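Local atomic coordinates of cytochrome C2 (Paracoccus denitrificans, PDB entry 1COT), a protein that binds a covalently attached heme c and probably carries electrons in bacterial electron transport. Residues E57-W71 / W86-T98. Sequence-based numbering, arbitrary orientation.
Sequences EGILEVAEKNPDLTW and WLVKMTDDKGAKT. With HEC (heme c), chain B.
With CG set anti to the backbone N of W86 (chi1 -168°), the indole reaches across to W71, whose CG lies anti to its own carbonyl carbon. The six-membered rings meet near parallel, at 28°, but slid so far apart that they barely overlap; W71 CH2 comes within 3.7 Å of W86 CH2, over one face of the W86 ring. M90, bent at chi2 and chi3, lays its CG over the centre of a W86 face and sends CE on to L69 CD2. Between the helices, V62 acts as a knob among W86, L87, M90 and T91, its CG2 lying 3.5 Å from T91 CG2. G58 lets the backbones approach, since a CB there would collide with K97 O. At the far end K65 NZ binds T91 O at 2.7 Å, from above the carbonyl plane, while N66 ND2 holds V62 O on an in-plane lone pair. Towards the heme, W71 NE1 donates a nearly straight bond (166°) to propionate oxygen HEC O2A at 2.8 Å, and a water joins I59 N and K97 O to the other propionate, HEC O2D. A phenylalanine in place of W71 would probably leave O2A without this donor and weaken the packing against W86. A tryptophan N-H given to a heme propionate, beside packed helices, is a familiar feature of class I c-type cytochromes.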
ATOM      1  N   GLU A  57      -3.750  14.249  -1.808  1.00 21.83           N
ATOM      2  CA  GLU A  57      -3.481  14.898  -3.069  1.00 19.71           C
ATOM      3  C   GLU A  57      -2.296  14.349  -3.853  1.00 15.96           C
ATOM      4  O   GLU A  57      -2.329  14.176  -5.079  1.00 16.48           O
ATOM      5  CB  GLU A  57      -3.529  16.431  -2.908  1.00 21.39           C
ATOM      6  CG  GLU A  57      -4.970  17.026  -2.750  1.00100.00           C
ATOM      7  CD  GLU A  57      -5.958  16.710  -3.860  1.00100.00           C
ATOM      8  OE1 GLU A  57      -5.456  16.817  -5.059  1.00100.00           O
ATOM      9  OE2 GLU A  57      -7.114  16.393  -3.640  1.00100.00           O
ATOM     10  N   GLY A  58      -1.233  14.057  -3.130  1.00 13.19           N
ATOM     11  CA  GLY A  58      -0.059  13.538  -3.781  1.00 10.51           C
ATOM     12  C   GLY A  58      -0.268  12.220  -4.520  1.00 13.01           C
ATOM     13  O   GLY A  58       0.138  12.074  -5.680  1.00 14.91           O
ATOM     14  N   ILE A  59      -0.864  11.241  -3.848  1.00 12.27           N
ATOM     15  CA  ILE A  59      -1.060   9.949  -4.477  1.00 11.87           C
ATOM     16  C   ILE A  59      -2.075  10.011  -5.609  1.00 10.22           C
ATOM     17  O   ILE A  59      -1.961   9.283  -6.602  1.00 14.29           O
ATOM     18  CB  ILE A  59      -1.299   8.877  -3.417  1.00 10.46           C
ATOM     19  CG1 ILE A  59      -0.931   7.495  -3.957  1.00 16.91           C
ATOM     20  CG2 ILE A  59      -2.729   8.935  -2.893  1.00 13.12           C
ATOM     21  CD1 ILE A  59      -1.046   6.391  -2.914  1.00 19.26           C
ATOM     22  N   LEU A  60      -3.057  10.897  -5.479  1.00 13.51           N
ATOM     23  CA  LEU A  60      -4.043  11.055  -6.530  1.00 17.86           C
ATOM     24  C   LEU A  60      -3.322  11.627  -7.731  1.00 17.85           C
ATOM     25  O   LEU A  60      -3.604  11.277  -8.877  1.00 14.98           O
ATOM     26  CB  LEU A  60      -5.159  11.995  -6.082  1.00 15.69           C
ATOM     27  CG  LEU A  60      -6.032  11.294  -5.057  1.00 15.98           C
ATOM     28  CD1 LEU A  60      -7.060  12.290  -4.535  1.00 20.70           C
ATOM     29  CD2 LEU A  60      -6.710  10.093  -5.710  1.00 18.84           C
ATOM     30  N   GLU A  61      -2.358  12.508  -7.481  1.00 12.79           N
ATOM     31  CA  GLU A  61      -1.612  13.079  -8.591  1.00 13.05           C
ATOM     32  C   GLU A  61      -0.772  11.998  -9.257  1.00 17.08           C
ATOM     33  O   GLU A  61      -0.649  11.960 -10.477  1.00 15.73           O
ATOM     34  CB  GLU A  61      -0.712  14.254  -8.173  1.00 13.38           C
ATOM     35  CG  GLU A  61       0.040  14.868  -9.366  1.00 20.54           C
ATOM     36  CD  GLU A  61       0.676  16.178  -8.980  1.00 44.11           C
ATOM     37  OE1 GLU A  61       0.058  16.754  -7.981  1.00 49.16           O
ATOM     38  OE2 GLU A  61       1.662  16.638  -9.519  1.00 49.30           O
ATOM     39  N   VAL A  62      -0.183  11.097  -8.472  1.00 11.47           N
ATOM     40  CA  VAL A  62       0.601  10.048  -9.085  1.00 13.65           C
ATOM     41  C   VAL A  62      -0.310   9.222 -10.009  1.00 17.36           C
ATOM     42  O   VAL A  62       0.078   8.929 -11.137  1.00 14.84           O
ATOM     43  CB  VAL A  62       1.188   9.114  -8.036  1.00 19.68           C
ATOM     44  CG1 VAL A  62       1.820   7.898  -8.698  1.00 14.35           C
ATOM     45  CG2 VAL A  62       2.200   9.849  -7.163  1.00 15.68           C
ATOM     46  N   ALA A  63      -1.531   8.852  -9.560  1.00 13.73           N
ATOM     47  CA  ALA A  63      -2.473   8.063 -10.373  1.00 14.07           C
ATOM     48  C   ALA A  63      -2.839   8.768 -11.672  1.00 15.94           C
ATOM     49  O   ALA A  63      -2.872   8.172 -12.750  1.00 14.28           O
ATOM     50  CB  ALA A  63      -3.703   7.661  -9.567  1.00 13.63           C
ATOM     51  N   GLU A  64      -3.105  10.054 -11.554  1.00 19.05           N
ATOM     52  CA  GLU A  64      -3.470  10.880 -12.674  1.00 13.44           C
ATOM     53  C   GLU A  64      -2.369  10.987 -13.716  1.00 13.75           C
ATOM     54  O   GLU A  64      -2.576  10.847 -14.925  1.00 20.17           O
ATOM     55  CB  GLU A  64      -3.862  12.204 -12.058  1.00 19.31           C
ATOM     56  CG  GLU A  64      -4.435  13.086 -13.150  1.00 40.72           C
ATOM     57  CD  GLU A  64      -4.826  14.342 -12.487  1.00100.00           C
ATOM     58  OE1 GLU A  64      -4.726  14.280 -11.185  1.00 99.15           O
ATOM     59  OE2 GLU A  64      -5.182  15.324 -13.108  1.00100.00           O
ATOM     60  N   LYS A  65      -1.170  11.212 -13.218  1.00 13.54           N
ATOM     61  CA  LYS A  65      -0.021  11.311 -14.060  1.00 14.03           C
ATOM     62  C   LYS A  65       0.423   9.955 -14.613  1.00 22.81           C
ATOM     63  O   LYS A  65       1.101   9.963 -15.627  1.00 21.89           O
ATOM     64  CB  LYS A  65       1.132  11.925 -13.297  1.00 19.78           C
ATOM     65  CG  LYS A  65       1.014  13.420 -13.077  1.00 26.42           C
ATOM     66  CD  LYS A  65       2.326  13.936 -12.503  1.00 88.55           C
ATOM     67  CE  LYS A  65       2.442  15.443 -12.285  1.00100.00           C
ATOM     68  NZ  LYS A  65       3.826  15.927 -12.360  1.00100.00           N
ATOM     69  N   ASN A  66       0.105   8.813 -14.005  1.00 14.10           N
ATOM     70  CA  ASN A  66       0.539   7.505 -14.503  1.00 13.61           C
ATOM     71  C   ASN A  66      -0.678   6.591 -14.454  1.00 19.84           C
ATOM     72  O   ASN A  66      -0.831   5.773 -13.552  1.00 17.58           O
ATOM     73  CB  ASN A  66       1.557   7.008 -13.467  1.00 15.48           C
ATOM     74  CG  ASN A  66       2.744   7.936 -13.280  1.00 36.00           C
ATOM     75  OD1 ASN A  66       3.709   7.831 -14.043  1.00 27.01           O
ATOM     76  ND2 ASN A  66       2.712   8.823 -12.287  1.00 21.30           N
ATOM     77  N   PRO A  67      -1.570   6.749 -15.411  1.00 17.70           N
ATOM     78  CA  PRO A  67      -2.796   5.997 -15.437  1.00 17.37           C
ATOM     79  C   PRO A  67      -2.718   4.497 -15.485  1.00 15.39           C
ATOM     80  O   PRO A  67      -3.603   3.786 -15.012  1.00 19.86           O
ATOM     81  CB  PRO A  67      -3.638   6.553 -16.577  1.00 16.52           C
ATOM     82  CG  PRO A  67      -2.781   7.585 -17.296  1.00 21.49           C
ATOM     83  CD  PRO A  67      -1.433   7.628 -16.605  1.00 21.80           C
ATOM     84  N   ASP A  68      -1.649   4.037 -16.065  1.00 14.67           N
ATOM     85  CA  ASP A  68      -1.509   2.626 -16.158  1.00 15.17           C
ATOM     86  C   ASP A  68      -0.762   2.043 -14.972  1.00 29.17           C
ATOM     87  O   ASP A  68      -0.498   0.843 -14.926  1.00 22.37           O
ATOM     88  CB  ASP A  68      -0.707   2.340 -17.430  1.00 20.35           C
ATOM     89  CG  ASP A  68       0.579   3.120 -17.504  1.00 31.68           C
ATOM     90  OD1 ASP A  68       0.840   4.084 -16.814  1.00 29.68           O
ATOM     91  OD2 ASP A  68       1.395   2.637 -18.403  1.00 47.96           O
ATOM     92  N   LEU A  69      -0.407   2.873 -14.009  1.00 17.27           N
ATOM     93  CA  LEU A  69       0.323   2.378 -12.867  1.00 20.13           C
ATOM     94  C   LEU A  69      -0.509   1.611 -11.863  1.00 12.82           C
ATOM     95  O   LEU A  69      -1.520   2.074 -11.338  1.00 14.29           O
ATOM     96  CB  LEU A  69       1.067   3.523 -12.153  1.00 19.79           C
ATOM     97  CG  LEU A  69       2.057   3.045 -11.092  1.00 21.42           C
ATOM     98  CD1 LEU A  69       3.091   2.125 -11.742  1.00 18.21           C
ATOM     99  CD2 LEU A  69       2.749   4.249 -10.483  1.00 22.09           C
ATOM    100  N   THR A  70      -0.034   0.405 -11.621  1.00 16.10           N
ATOM    101  CA  THR A  70      -0.644  -0.493 -10.673  1.00 20.70           C
ATOM    102  C   THR A  70       0.474  -0.846  -9.724  1.00 17.62           C
ATOM    103  O   THR A  70       1.641  -0.795 -10.091  1.00 19.58           O
ATOM    104  CB  THR A  70      -1.251  -1.748 -11.318  1.00 17.36           C
ATOM    105  OG1 THR A  70      -0.218  -2.504 -11.920  1.00 19.87           O
ATOM    106  CG2 THR A  70      -2.301  -1.344 -12.346  1.00 17.09           C
ATOM    107  N   TRP A  71       0.133  -1.190  -8.511  1.00 11.18           N
ATOM    108  CA  TRP A  71       1.191  -1.526  -7.592  1.00 15.91           C
ATOM    109  C   TRP A  71       1.897  -2.835  -7.857  1.00 24.87           C
ATOM    110  O   TRP A  71       1.274  -3.891  -7.967  1.00 19.55           O
ATOM    111  CB  TRP A  71       0.560  -1.753  -6.218  1.00  9.89           C
ATOM    112  CG  TRP A  71       0.200  -0.493  -5.528  1.00 10.17           C
ATOM    113  CD1 TRP A  71      -1.050  -0.126  -5.165  1.00 13.98           C
ATOM    114  CD2 TRP A  71       1.096   0.531  -5.098  1.00 10.98           C
ATOM    115  NE1 TRP A  71      -1.001   1.084  -4.518  1.00 12.81           N
ATOM    116  CE2 TRP A  71       0.304   1.509  -4.467  1.00 18.46           C
ATOM    117  CE3 TRP A  71       2.483   0.695  -5.189  1.00 11.56           C
ATOM    118  CZ2 TRP A  71       0.888   2.665  -3.931  1.00 16.25           C
ATOM    119  CZ3 TRP A  71       3.051   1.842  -4.666  1.00 12.89           C
ATOM    120  CH2 TRP A  71       2.257   2.811  -4.039  1.00 11.71           C
ATOM    121  N   TRP A  86       8.893   9.010  -2.417  1.00 14.54           N
ATOM    122  CA  TRP A  86       8.329   8.283  -3.522  1.00 13.14           C
ATOM    123  C   TRP A  86       7.350   9.185  -4.261  1.00 14.62           C
ATOM    124  O   TRP A  86       7.364   9.277  -5.495  1.00 14.78           O
ATOM    125  CB  TRP A  86       7.619   7.028  -3.030  1.00 11.05           C
ATOM    126  CG  TRP A  86       7.270   6.102  -4.149  1.00 15.86           C
ATOM    127  CD1 TRP A  86       8.112   5.229  -4.754  1.00 15.96           C
ATOM    128  CD2 TRP A  86       5.997   5.940  -4.800  1.00 14.41           C
ATOM    129  NE1 TRP A  86       7.450   4.539  -5.727  1.00 18.38           N
ATOM    130  CE2 TRP A  86       6.143   4.945  -5.784  1.00 14.55           C
ATOM    131  CE3 TRP A  86       4.752   6.540  -4.631  1.00 15.41           C
ATOM    132  CZ2 TRP A  86       5.087   4.546  -6.605  1.00 17.83           C
ATOM    133  CZ3 TRP A  86       3.709   6.145  -5.439  1.00 24.45           C
ATOM    134  CH2 TRP A  86       3.867   5.156  -6.418  1.00 15.17           C
ATOM    135  N   LEU A  87       6.493   9.848  -3.486  1.00 14.81           N
ATOM    136  CA  LEU A  87       5.510  10.758  -4.045  1.00 13.20           C
ATOM    137  C   LEU A  87       6.213  11.924  -4.753  1.00 16.12           C
ATOM    138  O   LEU A  87       5.796  12.322  -5.839  1.00 16.07           O
ATOM    139  CB  LEU A  87       4.543  11.272  -2.959  1.00 12.25           C
ATOM    140  CG  LEU A  87       3.580  10.207  -2.445  1.00 12.63           C
ATOM    141  CD1 LEU A  87       2.812  10.785  -1.261  1.00 15.79           C
ATOM    142  CD2 LEU A  87       2.614   9.826  -3.559  1.00 14.99           C
ATOM    143  N   VAL A  88       7.291  12.475  -4.172  1.00 15.06           N
ATOM    144  CA  VAL A  88       8.004  13.574  -4.815  1.00 11.59           C
ATOM    145  C   VAL A  88       8.538  13.097  -6.151  1.00 17.55           C
ATOM    146  O   VAL A  88       8.468  13.776  -7.180  1.00 19.34           O
ATOM    147  CB  VAL A  88       9.146  14.100  -3.956  1.00 25.06           C
ATOM    148  CG1 VAL A  88       9.940  15.136  -4.736  1.00 16.14           C
ATOM    149  CG2 VAL A  88       8.581  14.710  -2.671  1.00 18.30           C
ATOM    150  N   LYS A  89       9.089  11.902  -6.122  1.00 17.96           N
ATOM    151  CA  LYS A  89       9.630  11.292  -7.311  1.00 13.56           C
ATOM    152  C   LYS A  89       8.617  11.130  -8.440  1.00 19.80           C
ATOM    153  O   LYS A  89       8.863  11.512  -9.584  1.00 22.97           O
ATOM    154  CB  LYS A  89      10.247   9.949  -6.945  1.00 18.95           C
ATOM    155  CG  LYS A  89      10.577   9.122  -8.176  1.00 35.19           C
ATOM    156  CD  LYS A  89      11.410   7.881  -7.896  1.00 32.94           C
ATOM    157  CE  LYS A  89      10.617   6.670  -7.430  1.00 18.99           C
ATOM    158  NZ  LYS A  89      11.242   5.416  -7.878  1.00 17.07           N
ATOM    159  N   MET A  90       7.464  10.548  -8.114  1.00 15.98           N
ATOM    160  CA  MET A  90       6.389  10.275  -9.065  1.00 19.86           C
ATOM    161  C   MET A  90       5.552  11.451  -9.548  1.00 23.18           C
ATOM    162  O   MET A  90       4.826  11.347 -10.539  1.00 31.68           O
ATOM    163  CB  MET A  90       5.467   9.173  -8.506  1.00 18.96           C
ATOM    164  CG  MET A  90       6.220   7.907  -8.138  1.00 15.59           C
ATOM    165  SD  MET A  90       7.005   7.138  -9.572  1.00 22.73           S
ATOM    166  CE  MET A  90       5.595   6.967 -10.696  1.00 41.44           C
ATOM    167  N   THR A  91       5.645  12.556  -8.833  1.00 29.16           N
ATOM    168  CA  THR A  91       4.893  13.731  -9.194  1.00 24.60           C
ATOM    169  C   THR A  91       5.831  14.847  -9.575  1.00 31.51           C
ATOM    170  O   THR A  91       5.423  15.849 -10.154  1.00 25.18           O
ATOM    171  CB  THR A  91       4.136  14.262  -7.968  1.00 22.36           C
ATOM    172  OG1 THR A  91       5.054  14.677  -6.968  1.00 17.82           O
ATOM    173  CG2 THR A  91       3.151  13.221  -7.446  1.00 20.45           C
ATOM    174  N   ASP A  92       7.091  14.662  -9.224  1.00 26.59           N
ATOM    175  CA  ASP A  92       8.084  15.674  -9.504  1.00 27.20           C
ATOM    176  C   ASP A  92       7.675  16.912  -8.730  1.00 28.68           C
ATOM    177  O   ASP A  92       7.981  18.028  -9.136  1.00 32.69           O
ATOM    178  CB  ASP A  92       8.124  16.047 -10.992  1.00 31.57           C
ATOM    179  CG  ASP A  92       9.377  15.586 -11.654  1.00 42.27           C
ATOM    180  OD1 ASP A  92      10.437  16.175 -11.560  1.00100.00           O
ATOM    181  OD2 ASP A  92       9.202  14.483 -12.339  1.00100.00           O
ATOM    182  N   ASP A  93       6.963  16.707  -7.628  1.00 25.66           N
ATOM    183  CA  ASP A  93       6.498  17.818  -6.818  1.00 23.44           C
ATOM    184  C   ASP A  93       7.026  17.732  -5.409  1.00 32.20           C
ATOM    185  O   ASP A  93       6.614  16.911  -4.592  1.00 27.49           O
ATOM    186  CB  ASP A  93       4.976  17.981  -6.848  1.00 28.13           C
ATOM    187  CG  ASP A  93       4.356  18.987  -5.899  1.00 40.28           C
ATOM    188  OD1 ASP A  93       5.201  19.762  -5.254  1.00 26.21           O
ATOM    189  OD2 ASP A  93       3.147  19.074  -5.755  1.00 42.03           O
ATOM    190  N   LYS A  94       7.938  18.644  -5.149  1.00 28.98           N
ATOM    191  CA  LYS A  94       8.586  18.746  -3.875  1.00 22.01           C
ATOM    192  C   LYS A  94       7.618  18.850  -2.731  1.00 20.72           C
ATOM    193  O   LYS A  94       7.877  18.430  -1.603  1.00 26.27           O
ATOM    194  CB  LYS A  94       9.462  19.987  -3.897  1.00 57.64           C
ATOM    195  CG  LYS A  94      10.233  20.221  -2.607  1.00 65.71           C
ATOM    196  CD  LYS A  94      10.964  21.564  -2.586  1.00100.00           C
ATOM    197  CE  LYS A  94      11.725  21.899  -1.310  1.00100.00           C
ATOM    198  NZ  LYS A  94      12.699  22.994  -1.434  1.00100.00           N
ATOM    199  N   GLY A  95       6.490  19.428  -3.056  1.00 25.43           N
ATOM    200  CA  GLY A  95       5.516  19.581  -2.024  1.00 19.84           C
ATOM    201  C   GLY A  95       4.492  18.467  -2.017  1.00 35.52           C
ATOM    202  O   GLY A  95       3.527  18.628  -1.281  1.00 27.66           O
ATOM    203  N   ALA A  96       4.662  17.395  -2.811  1.00 23.55           N
ATOM    204  CA  ALA A  96       3.716  16.272  -2.848  1.00 22.76           C
ATOM    205  C   ALA A  96       3.276  15.885  -1.438  1.00 23.41           C
ATOM    206  O   ALA A  96       4.115  15.633  -0.581  1.00 24.80           O
ATOM    207  CB  ALA A  96       4.348  15.076  -3.538  1.00 22.22           C
ATOM    208  N   LYS A  97       1.984  15.883  -1.155  1.00 18.83           N
ATOM    209  CA  LYS A  97       1.537  15.538   0.179  1.00 14.39           C
ATOM    210  C   LYS A  97       1.135  14.100   0.307  1.00 17.71           C
ATOM    211  O   LYS A  97       0.492  13.543  -0.579  1.00 16.98           O
ATOM    212  CB  LYS A  97       0.259  16.270   0.575  1.00 21.44           C
ATOM    213  CG  LYS A  97       0.400  17.764   0.700  1.00 35.98           C
ATOM    214  CD  LYS A  97      -0.950  18.450   0.631  1.00 94.00           C
ATOM    215  CE  LYS A  97      -0.936  19.796   1.332  1.00100.00           C
ATOM    216  NZ  LYS A  97      -2.282  20.301   1.637  1.00100.00           N
ATOM    217  N   THR A  98       1.498  13.519   1.439  1.00 18.20           N
ATOM    218  CA  THR A  98       1.174  12.147   1.720  1.00 16.15           C
ATOM    219  C   THR A  98       0.278  12.073   2.944  1.00 16.93           C
ATOM    220  O   THR A  98       0.493  12.818   3.899  1.00 20.09           O
ATOM    221  CB  THR A  98       2.468  11.336   2.003  1.00 20.50           C
ATOM    222  OG1 THR A  98       2.133   9.980   2.217  1.00 14.94           O
ATOM    223  CG2 THR A  98       3.172  11.871   3.239  1.00 19.01           C
TER
HETATM  224 FE   HEC B 130      -0.486   2.776   4.755  1.00 11.12          FE
HETATM  225  CHA HEC B 130      -1.883   4.113   2.006  1.00  9.37           C
HETATM  226  CHB HEC B 130       0.871   0.319   2.904  1.00 14.03           C
HETATM  227  CHC HEC B 130       0.931   1.431   7.533  1.00  9.34           C
HETATM  228  CHD HEC B 130      -1.935   5.148   6.684  1.00 11.80           C
HETATM  229  NA  HEC B 130      -0.478   2.301   2.846  1.00  8.46           N
HETATM  230  C1A HEC B 130      -1.145   3.000   1.846  1.00  8.80           C
HETATM  231  C2A HEC B 130      -0.918   2.342   0.579  1.00 10.51           C
HETATM  232  C3A HEC B 130      -0.142   1.267   0.806  1.00 12.26           C
HETATM  233  C4A HEC B 130       0.122   1.246   2.210  1.00  9.42           C
HETATM  234  CMA HEC B 130       0.381   0.261  -0.193  1.00 10.82           C
HETATM  235  CAA HEC B 130      -1.469   2.810  -0.741  1.00  7.76           C
HETATM  236  CBA HEC B 130      -2.809   2.104  -0.997  1.00 14.97           C
HETATM  237  CGA HEC B 130      -3.479   2.372  -2.348  1.00 10.37           C
HETATM  238  O1A HEC B 130      -4.648   2.104  -2.300  1.00 14.30           O
HETATM  239  O2A HEC B 130      -2.945   2.785  -3.348  1.00 11.72           O
HETATM  240  NB  HEC B 130       0.670   1.236   5.157  1.00 10.52           N
HETATM  241  C1B HEC B 130       1.066   0.311   4.241  1.00  9.51           C
HETATM  242  C2B HEC B 130       1.841  -0.682   4.918  1.00  9.38           C
HETATM  243  C3B HEC B 130       1.856  -0.350   6.199  1.00 12.95           C
HETATM  244  C4B HEC B 130       1.138   0.842   6.341  1.00 11.42           C
HETATM  245  CMB HEC B 130       2.515  -1.862   4.193  1.00  9.42           C
HETATM  246  CAB HEC B 130       2.631  -1.022   7.260  1.00 15.18           C
HETATM  247  CBB HEC B 130       4.118  -1.211   7.159  1.00 10.36           C
HETATM  248  NC  HEC B 130      -0.464   3.184   6.663  1.00 10.15           N
HETATM  249  C1C HEC B 130       0.156   2.524   7.690  1.00 10.49           C
HETATM  250  C2C HEC B 130      -0.135   3.158   8.958  1.00 10.71           C
HETATM  251  C3C HEC B 130      -0.959   4.199   8.705  1.00 10.48           C
HETATM  252  C4C HEC B 130      -1.170   4.200   7.291  1.00  8.19           C
HETATM  253  CMC HEC B 130       0.407   2.706  10.309  1.00 13.40           C
HETATM  254  CAC HEC B 130      -1.585   5.186   9.653  1.00 12.59           C
HETATM  255  CBC HEC B 130      -1.023   5.741  10.923  1.00  9.65           C
HETATM  256  ND  HEC B 130      -1.648   4.351   4.412  1.00 11.41           N
HETATM  257  C1D HEC B 130      -2.156   5.203   5.359  1.00  8.97           C
HETATM  258  C2D HEC B 130      -2.980   6.199   4.699  1.00  8.71           C
HETATM  259  C3D HEC B 130      -2.961   5.872   3.393  1.00  8.09           C
HETATM  260  C4D HEC B 130      -2.124   4.741   3.211  1.00 13.02           C
HETATM  261  CMD HEC B 130      -3.695   7.351   5.370  1.00 11.55           C
HETATM  262  CAD HEC B 130      -3.567   6.648   2.289  1.00 11.73           C
HETATM  263  CBD HEC B 130      -2.373   7.534   1.816  1.00 14.11           C
HETATM  264  CGD HEC B 130      -2.682   8.739   1.009  1.00 21.69           C
HETATM  265  O1D HEC B 130      -3.780   9.021   0.592  1.00 12.72           O
HETATM  266  O2D HEC B 130      -1.686   9.465   0.758  1.00 13.49           O
HETATM  267  O   HOH W   1      -1.370  11.532  -1.093  1.00 13.66           O
HETATM  268  O   HOH W   2       1.847  16.834  -5.575  1.00 52.32           O
HETATM  269  O   HOH W   3       4.877  10.538 -12.890  1.00 47.57           O